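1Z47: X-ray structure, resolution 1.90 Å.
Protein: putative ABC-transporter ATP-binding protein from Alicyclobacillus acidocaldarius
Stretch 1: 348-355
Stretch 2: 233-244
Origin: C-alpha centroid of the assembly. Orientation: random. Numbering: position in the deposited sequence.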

# COMPACT_ATOMS: atom_id res chain seq x y z
N THR B 348 25.09 7.35 4.27
CA THR B 348 25.54 8.22 3.18
C THR B 348 24.80 9.56 3.03
O THR B 348 25.37 10.51 2.52
CB THR B 348 25.50 7.49 1.80
OG1 THR B 348 24.15 7.19 1.43
CG2 THR B 348 26.31 6.19 1.86
N ARG B 349 23.53 9.62 3.42
CA ARG B 349 22.75 10.86 3.35
C ARG B 349 21.86 10.84 4.59
O ARG B 349 21.52 9.76 5.10
CB ARG B 349 21.88 10.91 2.09
CG ARG B 349 22.69 10.92 0.80
CD ARG B 349 21.84 10.64 -0.45
NE ARG B 349 20.75 11.60 -0.59
CZ ARG B 349 19.89 11.61 -1.61
NH1 ARG B 349 20.00 10.71 -2.59
NH2 ARG B 349 18.91 12.51 -1.64
N TRP B 350 21.47 12.03 5.05
CA TRP B 350 20.66 12.15 6.26
C TRP B 350 20.07 13.54 6.42
O TRP B 350 20.43 14.49 5.71
CB TRP B 350 21.52 11.84 7.50
CG TRP B 350 22.71 12.79 7.67
CD1 TRP B 350 22.71 14.01 8.29
CD2 TRP B 350 24.02 12.62 7.11
NE1 TRP B 350 23.95 14.61 8.15
CE2 TRP B 350 24.76 13.79 7.42
CE3 TRP B 350 24.64 11.61 6.36
CZ2 TRP B 350 26.10 13.96 7.01
CZ3 TRP B 350 25.97 11.79 5.95
CH2 TRP B 350 26.67 12.96 6.28
N PHE B 351 19.15 13.64 7.38
CA PHE B 351 18.51 14.90 7.74
C PHE B 351 18.73 14.97 9.25
O PHE B 351 18.90 13.93 9.92
CB PHE B 351 16.99 14.86 7.50
CG PHE B 351 16.58 14.68 6.06
CD1 PHE B 351 15.67 13.69 5.71
CD2 PHE B 351 17.08 15.53 5.07
CE1 PHE B 351 15.24 13.55 4.37
CE2 PHE B 351 16.67 15.40 3.73
CZ PHE B 351 15.74 14.40 3.38
N ILE B 352 18.73 16.17 9.79
CA ILE B 352 18.88 16.37 11.23
C ILE B 352 17.91 17.49 11.62
O ILE B 352 17.95 18.59 11.07
CB ILE B 352 20.33 16.77 11.62
CG1 ILE B 352 21.27 15.63 11.27
CG2 ILE B 352 20.42 17.03 13.16
CD1 ILE B 352 22.72 15.86 11.64
N PHE B 353 17.01 17.18 12.54
CA PHE B 353 16.04 18.18 13.00
C PHE B 353 16.11 18.24 14.52
O PHE B 353 16.32 17.23 15.17
CB PHE B 353 14.61 17.81 12.64
CG PHE B 353 14.29 17.88 11.18
CD1 PHE B 353 14.47 16.78 10.36
CD2 PHE B 353 13.76 19.05 10.63
CE1 PHE B 353 14.12 16.83 9.01
CE2 PHE B 353 13.40 19.12 9.29
CZ PHE B 353 13.58 18.00 8.48
N PRO B 354 15.90 19.43 15.09
CA PRO B 354 15.92 19.67 16.53
C PRO B 354 14.71 18.99 17.14
O PRO B 354 13.62 19.07 16.57
CB PRO B 354 15.76 21.19 16.64
CG PRO B 354 16.10 21.71 15.25
CD PRO B 354 15.54 20.65 14.36
N ARG B 355 14.93 18.30 18.26
CA ARG B 355 13.84 17.66 18.99
C ARG B 355 13.04 18.77 19.68
O ARG B 355 11.83 18.57 19.90
CB ARG B 355 14.39 16.69 20.05
CG ARG B 355 14.76 15.33 19.52
CD ARG B 355 13.55 14.59 18.99
NE ARG B 355 13.87 13.22 18.62
CZ ARG B 355 13.03 12.42 17.95
NH1 ARG B 355 11.83 12.86 17.59
NH2 ARG B 355 13.40 11.18 17.66
OXT ARG B 355 13.63 19.84 20.00
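Stretch 2 233-244: VYEKPGTLFVAS

Stretch 2 packs across the C-terminal strand of the chain as two helical segments joined by a short loop. The first helix ends at E235, K236 leaves helical phi/psi, and a second helix starts at L240 and runs on beyond S244. Strand 351-354 and helix 240-244 run roughly antiparallel, at 144° between their N-to-C directions, with a closest axial approach of 9.6 Å. F353 lies opposite L240 (CA to CA 6.0 Å) and F351 opposite A243 (CA to CA 7.9 Å).

Alternation along the strand turns F351 and F353 toward stretch 2 and I352 away. P237 lies over one face of the F351 ring, its CG 3.7 Å from the centroid of that ring in a CH-pi contact, while E235 O approaches the ring edge, 3.4 Å from F351 CE2. The F353 ring covers the start of the second helix: T239 C is 3.4 Å from F353 CE2 and L240 N 3.6 Å from F353 CD2, both over one face, and A243 CB reaches F353 CE1 at 3.5 Å.

No backbone hydrogen bond links the stretches, and the polar connection between them is a salt bridge made by R349, just ahead of the strand. R349 NH2 lies 3.0 Å from E235 OE1 and donates a hydrogen bond to E235 OE2 (3.2 Å, 155°); OE2 is also hydrogen-bonded elsewhere in the structure. Several groups at the start of the second helix are satisfied within stretch 2. T239 OG1 caps it by accepting from V242 N at 3.2 Å and is also hydrogen-bonded elsewhere in the structure, A243 N donates to T239 O at 2.9 Å, and L240 O accepts from both S244 N (2.8 Å) and S244 OG (2.7 Å). R355 NH1 rests 3.6 Å from L240 CD2, an apolar neighbour, whereas R355 NE and NH2 are hydrogen-bonded elsewhere.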

# COMPACT_ATOMS: atom_id res chain seq x y z
N VAL B 233 8.88 17.62 -1.09
CA VAL B 233 8.58 17.03 0.21
C VAL B 233 9.47 15.84 0.59
O VAL B 233 9.67 15.59 1.77
CB VAL B 233 7.09 16.62 0.34
CG1 VAL B 233 6.23 17.86 0.26
CG2 VAL B 233 6.72 15.61 -0.75
N TYR B 234 10.01 15.14 -0.40
CA TYR B 234 10.87 13.98 -0.15
C TYR B 234 12.34 14.35 0.10
O TYR B 234 12.98 13.83 1.02
CB TYR B 234 10.82 13.00 -1.33
CG TYR B 234 11.58 11.69 -1.10
CD1 TYR B 234 10.92 10.53 -0.66
CD2 TYR B 234 12.94 11.59 -1.37
CE1 TYR B 234 11.61 9.32 -0.49
CE2 TYR B 234 13.63 10.40 -1.21
CZ TYR B 234 12.97 9.27 -0.77
OH TYR B 234 13.67 8.09 -0.65
N GLU B 235 12.88 15.23 -0.75
CA GLU B 235 14.28 15.62 -0.62
C GLU B 235 14.53 16.82 0.28
O GLU B 235 15.60 16.93 0.87
CB GLU B 235 14.87 15.86 -2.01
CG GLU B 235 14.84 14.61 -2.91
CD GLU B 235 15.81 13.51 -2.48
OE1 GLU B 235 16.12 13.40 -1.27
OE2 GLU B 235 16.26 12.75 -3.36
N LYS B 236 13.54 17.71 0.39
CA LYS B 236 13.66 18.91 1.22
C LYS B 236 12.50 19.03 2.23
O LYS B 236 11.75 20.01 2.23
CB LYS B 236 13.73 20.15 0.33
CG LYS B 236 14.92 20.09 -0.64
CD LYS B 236 15.11 21.39 -1.44
CE LYS B 236 14.12 21.51 -2.59
NZ LYS B 236 14.25 22.80 -3.34
N PRO B 237 12.33 18.01 3.09
CA PRO B 237 11.25 18.06 4.09
C PRO B 237 11.39 19.29 4.98
O PRO B 237 12.47 19.58 5.50
CB PRO B 237 11.42 16.74 4.86
CG PRO B 237 12.89 16.36 4.63
CD PRO B 237 13.10 16.76 3.19
N GLY B 238 10.29 20.02 5.15
CA GLY B 238 10.33 21.22 5.96
C GLY B 238 10.35 20.97 7.45
O GLY B 238 10.83 21.80 8.22
N THR B 239 9.84 19.82 7.88
CA THR B 239 9.82 19.52 9.30
C THR B 239 10.13 18.06 9.54
O THR B 239 10.14 17.25 8.61
CB THR B 239 8.46 19.84 9.91
OG1 THR B 239 7.49 18.93 9.38
CG2 THR B 239 8.03 21.27 9.58
N LEU B 240 10.38 17.72 10.80
CA LEU B 240 10.67 16.34 11.11
C LEU B 240 9.45 15.50 10.73
O LEU B 240 9.60 14.36 10.26
CB LEU B 240 10.96 16.20 12.61
CG LEU B 240 11.07 14.78 13.15
CD1 LEU B 240 12.22 14.01 12.49
CD2 LEU B 240 11.31 14.87 14.67
N PHE B 241 8.25 16.06 10.91
CA PHE B 241 7.05 15.30 10.56
C PHE B 241 7.04 14.94 9.08
O PHE B 241 6.75 13.79 8.73
CB PHE B 241 5.74 16.05 10.88
CG PHE B 241 4.52 15.23 10.58
CD1 PHE B 241 4.15 14.18 11.42
CD2 PHE B 241 3.80 15.43 9.40
CE1 PHE B 241 3.09 13.33 11.09
CE2 PHE B 241 2.73 14.57 9.05
CZ PHE B 241 2.38 13.53 9.90
N VAL B 242 7.32 15.91 8.21
CA VAL B 242 7.34 15.65 6.77
C VAL B 242 8.43 14.62 6.47
O VAL B 242 8.23 13.67 5.73
CB VAL B 242 7.62 16.93 5.91
CG1 VAL B 242 7.65 16.57 4.41
CG2 VAL B 242 6.54 17.99 6.15
N ALA B 243 9.58 14.79 7.12
CA ALA B 243 10.69 13.88 6.91
C ALA B 243 10.36 12.44 7.32
O ALA B 243 10.81 11.49 6.68
CB ALA B 243 11.93 14.39 7.68
N SER B 244 9.57 12.29 8.37
CA SER B 244 9.21 10.98 8.88
C SER B 244 7.92 10.43 8.27
O SER B 244 7.64 9.25 8.39
CB SER B 244 9.04 11.06 10.40
OG SER B 244 10.09 11.80 10.95